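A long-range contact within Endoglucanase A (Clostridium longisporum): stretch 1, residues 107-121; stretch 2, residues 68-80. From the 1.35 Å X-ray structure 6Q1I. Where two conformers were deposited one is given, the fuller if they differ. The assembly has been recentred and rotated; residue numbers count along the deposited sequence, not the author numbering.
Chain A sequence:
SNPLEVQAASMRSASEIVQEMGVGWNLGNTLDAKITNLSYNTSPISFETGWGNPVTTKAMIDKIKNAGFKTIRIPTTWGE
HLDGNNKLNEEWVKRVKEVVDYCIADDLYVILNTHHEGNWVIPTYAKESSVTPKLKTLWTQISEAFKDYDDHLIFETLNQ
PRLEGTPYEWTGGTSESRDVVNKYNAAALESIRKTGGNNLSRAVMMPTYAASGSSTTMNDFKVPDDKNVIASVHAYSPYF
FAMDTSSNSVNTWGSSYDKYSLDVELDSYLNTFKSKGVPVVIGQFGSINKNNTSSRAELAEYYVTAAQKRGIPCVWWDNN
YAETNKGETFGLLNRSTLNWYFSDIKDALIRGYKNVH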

# COMPACT_ATOMS: atom_id res chain seq x y z
N ASP A 107 -3.07 -6.60 17.42
CA ASP A 107 -2.57 -7.86 16.87
C ASP A 107 -2.65 -7.90 15.34
O ASP A 107 -2.76 -8.98 14.76
CB ASP A 107 -3.27 -9.07 17.49
CG ASP A 107 -2.47 -10.35 17.33
OD1 ASP A 107 -1.23 -10.25 17.27
OD2 ASP A 107 -3.09 -11.44 17.27
N LEU A 108 -2.57 -6.75 14.70
CA LEU A 108 -2.58 -6.67 13.24
C LEU A 108 -1.15 -6.65 12.71
O LEU A 108 -0.22 -6.17 13.38
CB LEU A 108 -3.28 -5.37 12.80
CG LEU A 108 -4.77 -5.30 13.14
CD1 LEU A 108 -5.26 -3.88 13.06
CD2 LEU A 108 -5.57 -6.19 12.20
N TYR A 109 -0.97 -7.18 11.50
CA TYR A 109 0.19 -6.82 10.70
C TYR A 109 0.01 -5.38 10.23
O TYR A 109 -1.11 -4.95 9.93
CB TYR A 109 0.36 -7.76 9.48
CG TYR A 109 0.64 -9.16 9.92
CD1 TYR A 109 -0.39 -10.06 10.15
CD2 TYR A 109 1.94 -9.57 10.20
CE1 TYR A 109 -0.14 -11.34 10.62
CE2 TYR A 109 2.20 -10.85 10.66
CZ TYR A 109 1.16 -11.73 10.87
OH TYR A 109 1.44 -13.00 11.35
N VAL A 110 1.10 -4.63 10.19
CA VAL A 110 1.08 -3.23 9.79
C VAL A 110 2.11 -3.03 8.70
O VAL A 110 3.27 -3.42 8.86
CB VAL A 110 1.38 -2.31 10.98
CG1 VAL A 110 1.52 -0.87 10.52
CG2 VAL A 110 0.29 -2.45 12.03
N ILE A 111 1.69 -2.42 7.59
CA ILE A 111 2.60 -2.00 6.53
C ILE A 111 2.74 -0.49 6.65
O ILE A 111 1.76 0.25 6.49
CB ILE A 111 2.05 -2.37 5.14
CG1 ILE A 111 1.85 -3.87 4.98
CG2 ILE A 111 2.99 -1.80 4.08
CD1 ILE A 111 0.95 -4.24 3.80
N LEU A 112 3.96 -0.02 6.91
CA LEU A 112 4.28 1.40 6.99
C LEU A 112 5.16 1.74 5.79
O LEU A 112 6.24 1.16 5.63
CB LEU A 112 5.02 1.70 8.29
CG LEU A 112 5.37 3.18 8.51
CD1 LEU A 112 4.09 4.03 8.69
CD2 LEU A 112 6.30 3.34 9.71
N ASN A 113 4.72 2.68 4.95
CA ASN A 113 5.42 3.00 3.72
C ASN A 113 5.90 4.45 3.71
O ASN A 113 5.79 5.17 4.70
CB ASN A 113 4.56 2.68 2.48
CG ASN A 113 3.48 3.71 2.21
OD1 ASN A 113 3.33 4.69 2.94
ND2 ASN A 113 2.73 3.48 1.13
N THR A 114 6.51 4.85 2.59
CA THR A 114 6.44 6.22 2.11
C THR A 114 5.42 6.24 0.97
O THR A 114 5.28 5.26 0.24
CB THR A 114 7.79 6.79 1.64
OG1 THR A 114 8.16 6.23 0.37
CG2 THR A 114 8.89 6.56 2.66
N HIS A 115 4.72 7.37 0.82
CA HIS A 115 3.53 7.38 -0.01
C HIS A 115 3.66 8.42 -1.13
O HIS A 115 4.32 8.14 -2.14
CB HIS A 115 2.25 7.43 0.81
CG HIS A 115 1.08 6.88 0.08
ND1 HIS A 115 0.88 5.52 -0.07
CD2 HIS A 115 0.08 7.48 -0.60
CE1 HIS A 115 -0.21 5.32 -0.78
NE2 HIS A 115 -0.71 6.49 -1.12
N HIS A 116 3.03 9.59 -1.01
CA HIS A 116 3.01 10.56 -2.11
C HIS A 116 4.28 11.42 -2.10
O HIS A 116 4.27 12.60 -1.75
CB HIS A 116 1.78 11.46 -2.03
CG HIS A 116 0.48 10.77 -2.25
ND1 HIS A 116 0.27 9.90 -3.30
CD2 HIS A 116 -0.70 10.87 -1.59
CE1 HIS A 116 -0.98 9.48 -3.27
NE2 HIS A 116 -1.59 10.05 -2.24
N GLU A 117 5.38 10.80 -2.53
CA GLU A 117 6.68 11.46 -2.57
C GLU A 117 7.14 11.83 -3.98
O GLU A 117 8.27 12.27 -4.15
CB GLU A 117 7.77 10.61 -1.88
CG GLU A 117 7.39 9.94 -0.56
CD GLU A 117 7.14 10.86 0.62
OE1 GLU A 117 7.42 12.08 0.56
OE2 GLU A 117 6.66 10.31 1.63
N GLY A 118 6.28 11.66 -4.98
CA GLY A 118 6.69 11.74 -6.38
C GLY A 118 7.06 13.12 -6.88
O GLY A 118 7.62 13.22 -7.99
N ASN A 119 6.75 14.19 -6.14
CA ASN A 119 7.26 15.50 -6.50
C ASN A 119 8.77 15.60 -6.32
O ASN A 119 9.39 16.47 -6.93
CB ASN A 119 6.58 16.60 -5.67
CG ASN A 119 6.86 16.45 -4.20
OD1 ASN A 119 6.57 15.42 -3.62
ND2 ASN A 119 7.46 17.46 -3.58
N TRP A 120 9.35 14.75 -5.47
CA TRP A 120 10.79 14.75 -5.25
C TRP A 120 11.47 13.42 -5.55
O TRP A 120 12.62 13.43 -5.98
CB TRP A 120 11.15 15.27 -3.83
CG TRP A 120 10.74 14.39 -2.66
CD1 TRP A 120 9.54 14.38 -2.01
CD2 TRP A 120 11.56 13.42 -2.00
NE1 TRP A 120 9.56 13.46 -1.00
CE2 TRP A 120 10.79 12.85 -0.97
CE3 TRP A 120 12.87 12.98 -2.18
CZ2 TRP A 120 11.29 11.86 -0.12
CZ3 TRP A 120 13.36 12.00 -1.36
CH2 TRP A 120 12.57 11.44 -0.33
N VAL A 121 10.79 12.29 -5.35
CA VAL A 121 11.34 10.99 -5.74
C VAL A 121 11.07 10.81 -7.23
O VAL A 121 10.04 10.26 -7.63
CB VAL A 121 10.77 9.84 -4.89
CG1 VAL A 121 11.35 8.51 -5.35
CG2 VAL A 121 11.09 10.07 -3.43
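Stretch 2 68-80: GFKTIRIPTTWGE

Neighbouring parallel strands can stay close beyond the ladder itself, with side chains taking over much of the hydrogen bonding where the backbones part; residues 68-80 of this endoglucanase illustrate the point. The carboxylate of Glu 117 receives two successive amides, Trp 78 N to OE2 at 2.7 Å and Gly 79 N to OE1 at 3.0 Å, the first nearly straight at 170°. The indole of Trp 78 points back along the partner chain, its NE1 donating to Asn 113 O at 2.8 Å in an almost linear bond. Asn 113 OD1 in turn accepts Thr 76 N at 2.9 Å, and Thr 77 OG1 accepts His 116 N at 3.0 Å.

Before this loop, which turns into a 3-10 segment at Gly 79, stretch 2 runs as an extended strand through Thr 71, Ile 72 and Arg 73, parallel to the strand through Tyr 109, Val 110 and Ile 111, with a crossing angle of -16° and axes approaching to 4.6 Å. Tyr 109 pairs with Thr 71, Val 110 with Ile 72, and Ile 111 with Arg 73, at CA-CA distances of 4.4, 5.0 and 4.5 Å. Tyr 109 N donates to Lys 70 O (3.0 Å) and Ile 72 N to Tyr 109 O (2.9 Å); Ile 111 N then donates to Ile 72 O (3.0 Å) and Ile 74 N to Ile 111 O (2.8 Å), the alternation expected of a parallel ladder.

Side-chain packing is partly diagonal: Val 110 CG1 meets Ile 74 CD1 at 3.6 Å and Leu 108 CD1 reaches Ile 72 CD1 at 3.5 Å, whereas Ile 111 CB lies 3.9 Å from CG of its bridge partner, Arg 73. Further along, Pro 75 CB sits over the His 115 ring, 3.6 Å from its centroid, a CH-pi contact. Gly 79 leaves room for Trp 120, whose NE1 is 4.0 Å from Gly 79 CA; a CB there would clash with that nitrogen.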

# COMPACT_ATOMS: atom_id res chain seq x y z
N GLY A 68 -12.42 -8.78 10.99
CA GLY A 68 -11.69 -9.93 10.49
C GLY A 68 -10.53 -9.61 9.58
O GLY A 68 -9.88 -10.55 9.10
N PHE A 69 -10.24 -8.35 9.29
CA PHE A 69 -9.02 -8.00 8.58
C PHE A 69 -7.82 -8.32 9.46
O PHE A 69 -7.86 -8.11 10.68
CB PHE A 69 -9.02 -6.51 8.24
CG PHE A 69 -10.11 -6.10 7.28
CD1 PHE A 69 -11.32 -5.60 7.74
CD2 PHE A 69 -9.91 -6.19 5.92
CE1 PHE A 69 -12.31 -5.23 6.86
CE2 PHE A 69 -10.90 -5.80 5.03
CZ PHE A 69 -12.10 -5.33 5.51
N LYS A 70 -6.73 -8.81 8.85
CA LYS A 70 -5.54 -9.18 9.61
C LYS A 70 -4.38 -8.22 9.43
O LYS A 70 -3.40 -8.31 10.18
CB LYS A 70 -5.11 -10.61 9.27
CG LYS A 70 -6.01 -11.67 9.91
CD LYS A 70 -5.49 -13.08 9.66
CE LYS A 70 -4.25 -13.39 10.49
NZ LYS A 70 -3.74 -14.77 10.23
N THR A 71 -4.46 -7.32 8.46
CA THR A 71 -3.41 -6.36 8.14
C THR A 71 -4.02 -4.98 7.95
O THR A 71 -5.08 -4.85 7.34
CB THR A 71 -2.71 -6.78 6.83
OG1 THR A 71 -2.06 -8.04 7.01
CG2 THR A 71 -1.67 -5.78 6.38
N ILE A 72 -3.33 -3.95 8.44
CA ILE A 72 -3.62 -2.57 8.08
C ILE A 72 -2.37 -1.96 7.46
O ILE A 72 -1.27 -2.07 8.01
CB ILE A 72 -4.14 -1.74 9.28
CG1 ILE A 72 -5.55 -2.22 9.64
CG2 ILE A 72 -4.12 -0.26 8.94
CD1 ILE A 72 -6.22 -1.41 10.73
N ARG A 73 -2.55 -1.34 6.30
CA ARG A 73 -1.51 -0.51 5.69
C ARG A 73 -1.76 0.93 6.10
O ARG A 73 -2.90 1.41 6.03
CB ARG A 73 -1.50 -0.69 4.18
CG ARG A 73 -0.45 0.11 3.41
CD ARG A 73 -0.27 -0.47 2.05
NE ARG A 73 0.60 0.21 1.09
CZ ARG A 73 0.20 1.08 0.16
NH1 ARG A 73 -1.05 1.53 0.13
NH2 ARG A 73 1.06 1.51 -0.76
N ILE A 74 -0.71 1.58 6.60
CA ILE A 74 -0.74 2.97 7.03
C ILE A 74 0.06 3.76 5.99
O ILE A 74 1.26 4.01 6.17
CB ILE A 74 -0.17 3.14 8.45
CG1 ILE A 74 -0.92 2.24 9.43
CG2 ILE A 74 -0.23 4.61 8.89
CD1 ILE A 74 -0.34 2.24 10.83
N PRO A 75 -0.56 4.17 4.89
CA PRO A 75 0.17 4.96 3.90
C PRO A 75 0.54 6.30 4.52
O PRO A 75 -0.30 6.94 5.17
CB PRO A 75 -0.82 5.09 2.74
CG PRO A 75 -2.18 4.99 3.41
CD PRO A 75 -1.98 3.99 4.53
N THR A 76 1.80 6.70 4.38
CA THR A 76 2.32 7.86 5.09
C THR A 76 3.18 8.68 4.14
O THR A 76 4.11 8.16 3.52
CB THR A 76 3.14 7.43 6.31
OG1 THR A 76 2.33 6.62 7.17
CG2 THR A 76 3.62 8.63 7.10
N THR A 77 2.85 9.97 4.01
CA THR A 77 3.61 10.91 3.19
C THR A 77 4.51 11.73 4.10
O THR A 77 4.02 12.37 5.04
CB THR A 77 2.67 11.78 2.36
OG1 THR A 77 1.96 10.93 1.44
CG2 THR A 77 3.43 12.86 1.58
N TRP A 78 5.82 11.68 3.85
CA TRP A 78 6.81 12.19 4.79
C TRP A 78 7.49 13.48 4.36
O TRP A 78 7.98 14.22 5.22
CB TRP A 78 7.91 11.15 5.03
CG TRP A 78 7.46 9.82 5.54
CD1 TRP A 78 7.05 8.76 4.79
CD2 TRP A 78 7.41 9.37 6.91
NE1 TRP A 78 6.74 7.70 5.59
CE2 TRP A 78 6.94 8.05 6.90
CE3 TRP A 78 7.70 9.97 8.14
CZ2 TRP A 78 6.76 7.31 8.06
CZ3 TRP A 78 7.53 9.23 9.29
CH2 TRP A 78 7.06 7.92 9.25
N GLY A 79 7.57 13.76 3.06
CA GLY A 79 8.46 14.82 2.59
C GLY A 79 8.16 16.18 3.18
O GLY A 79 9.07 16.96 3.46
N GLU A 80 6.87 16.51 3.36
CA GLU A 80 6.46 17.79 3.92
C GLU A 80 6.84 17.95 5.38
O GLU A 80 6.66 19.05 5.93
CB GLU A 80 4.94 17.94 3.76
CG GLU A 80 4.46 18.24 2.35
CD GLU A 80 4.51 17.06 1.39
OE1 GLU A 80 4.48 15.89 1.84
OE2 GLU A 80 4.54 17.31 0.17
O HOH W 1 -3.55 -10.18 12.38
O HOH W 2 -1.14 -14.33 12.17
O HOH W 3 6.29 14.61 0.12
O HOH W 4 7.82 16.91 -0.53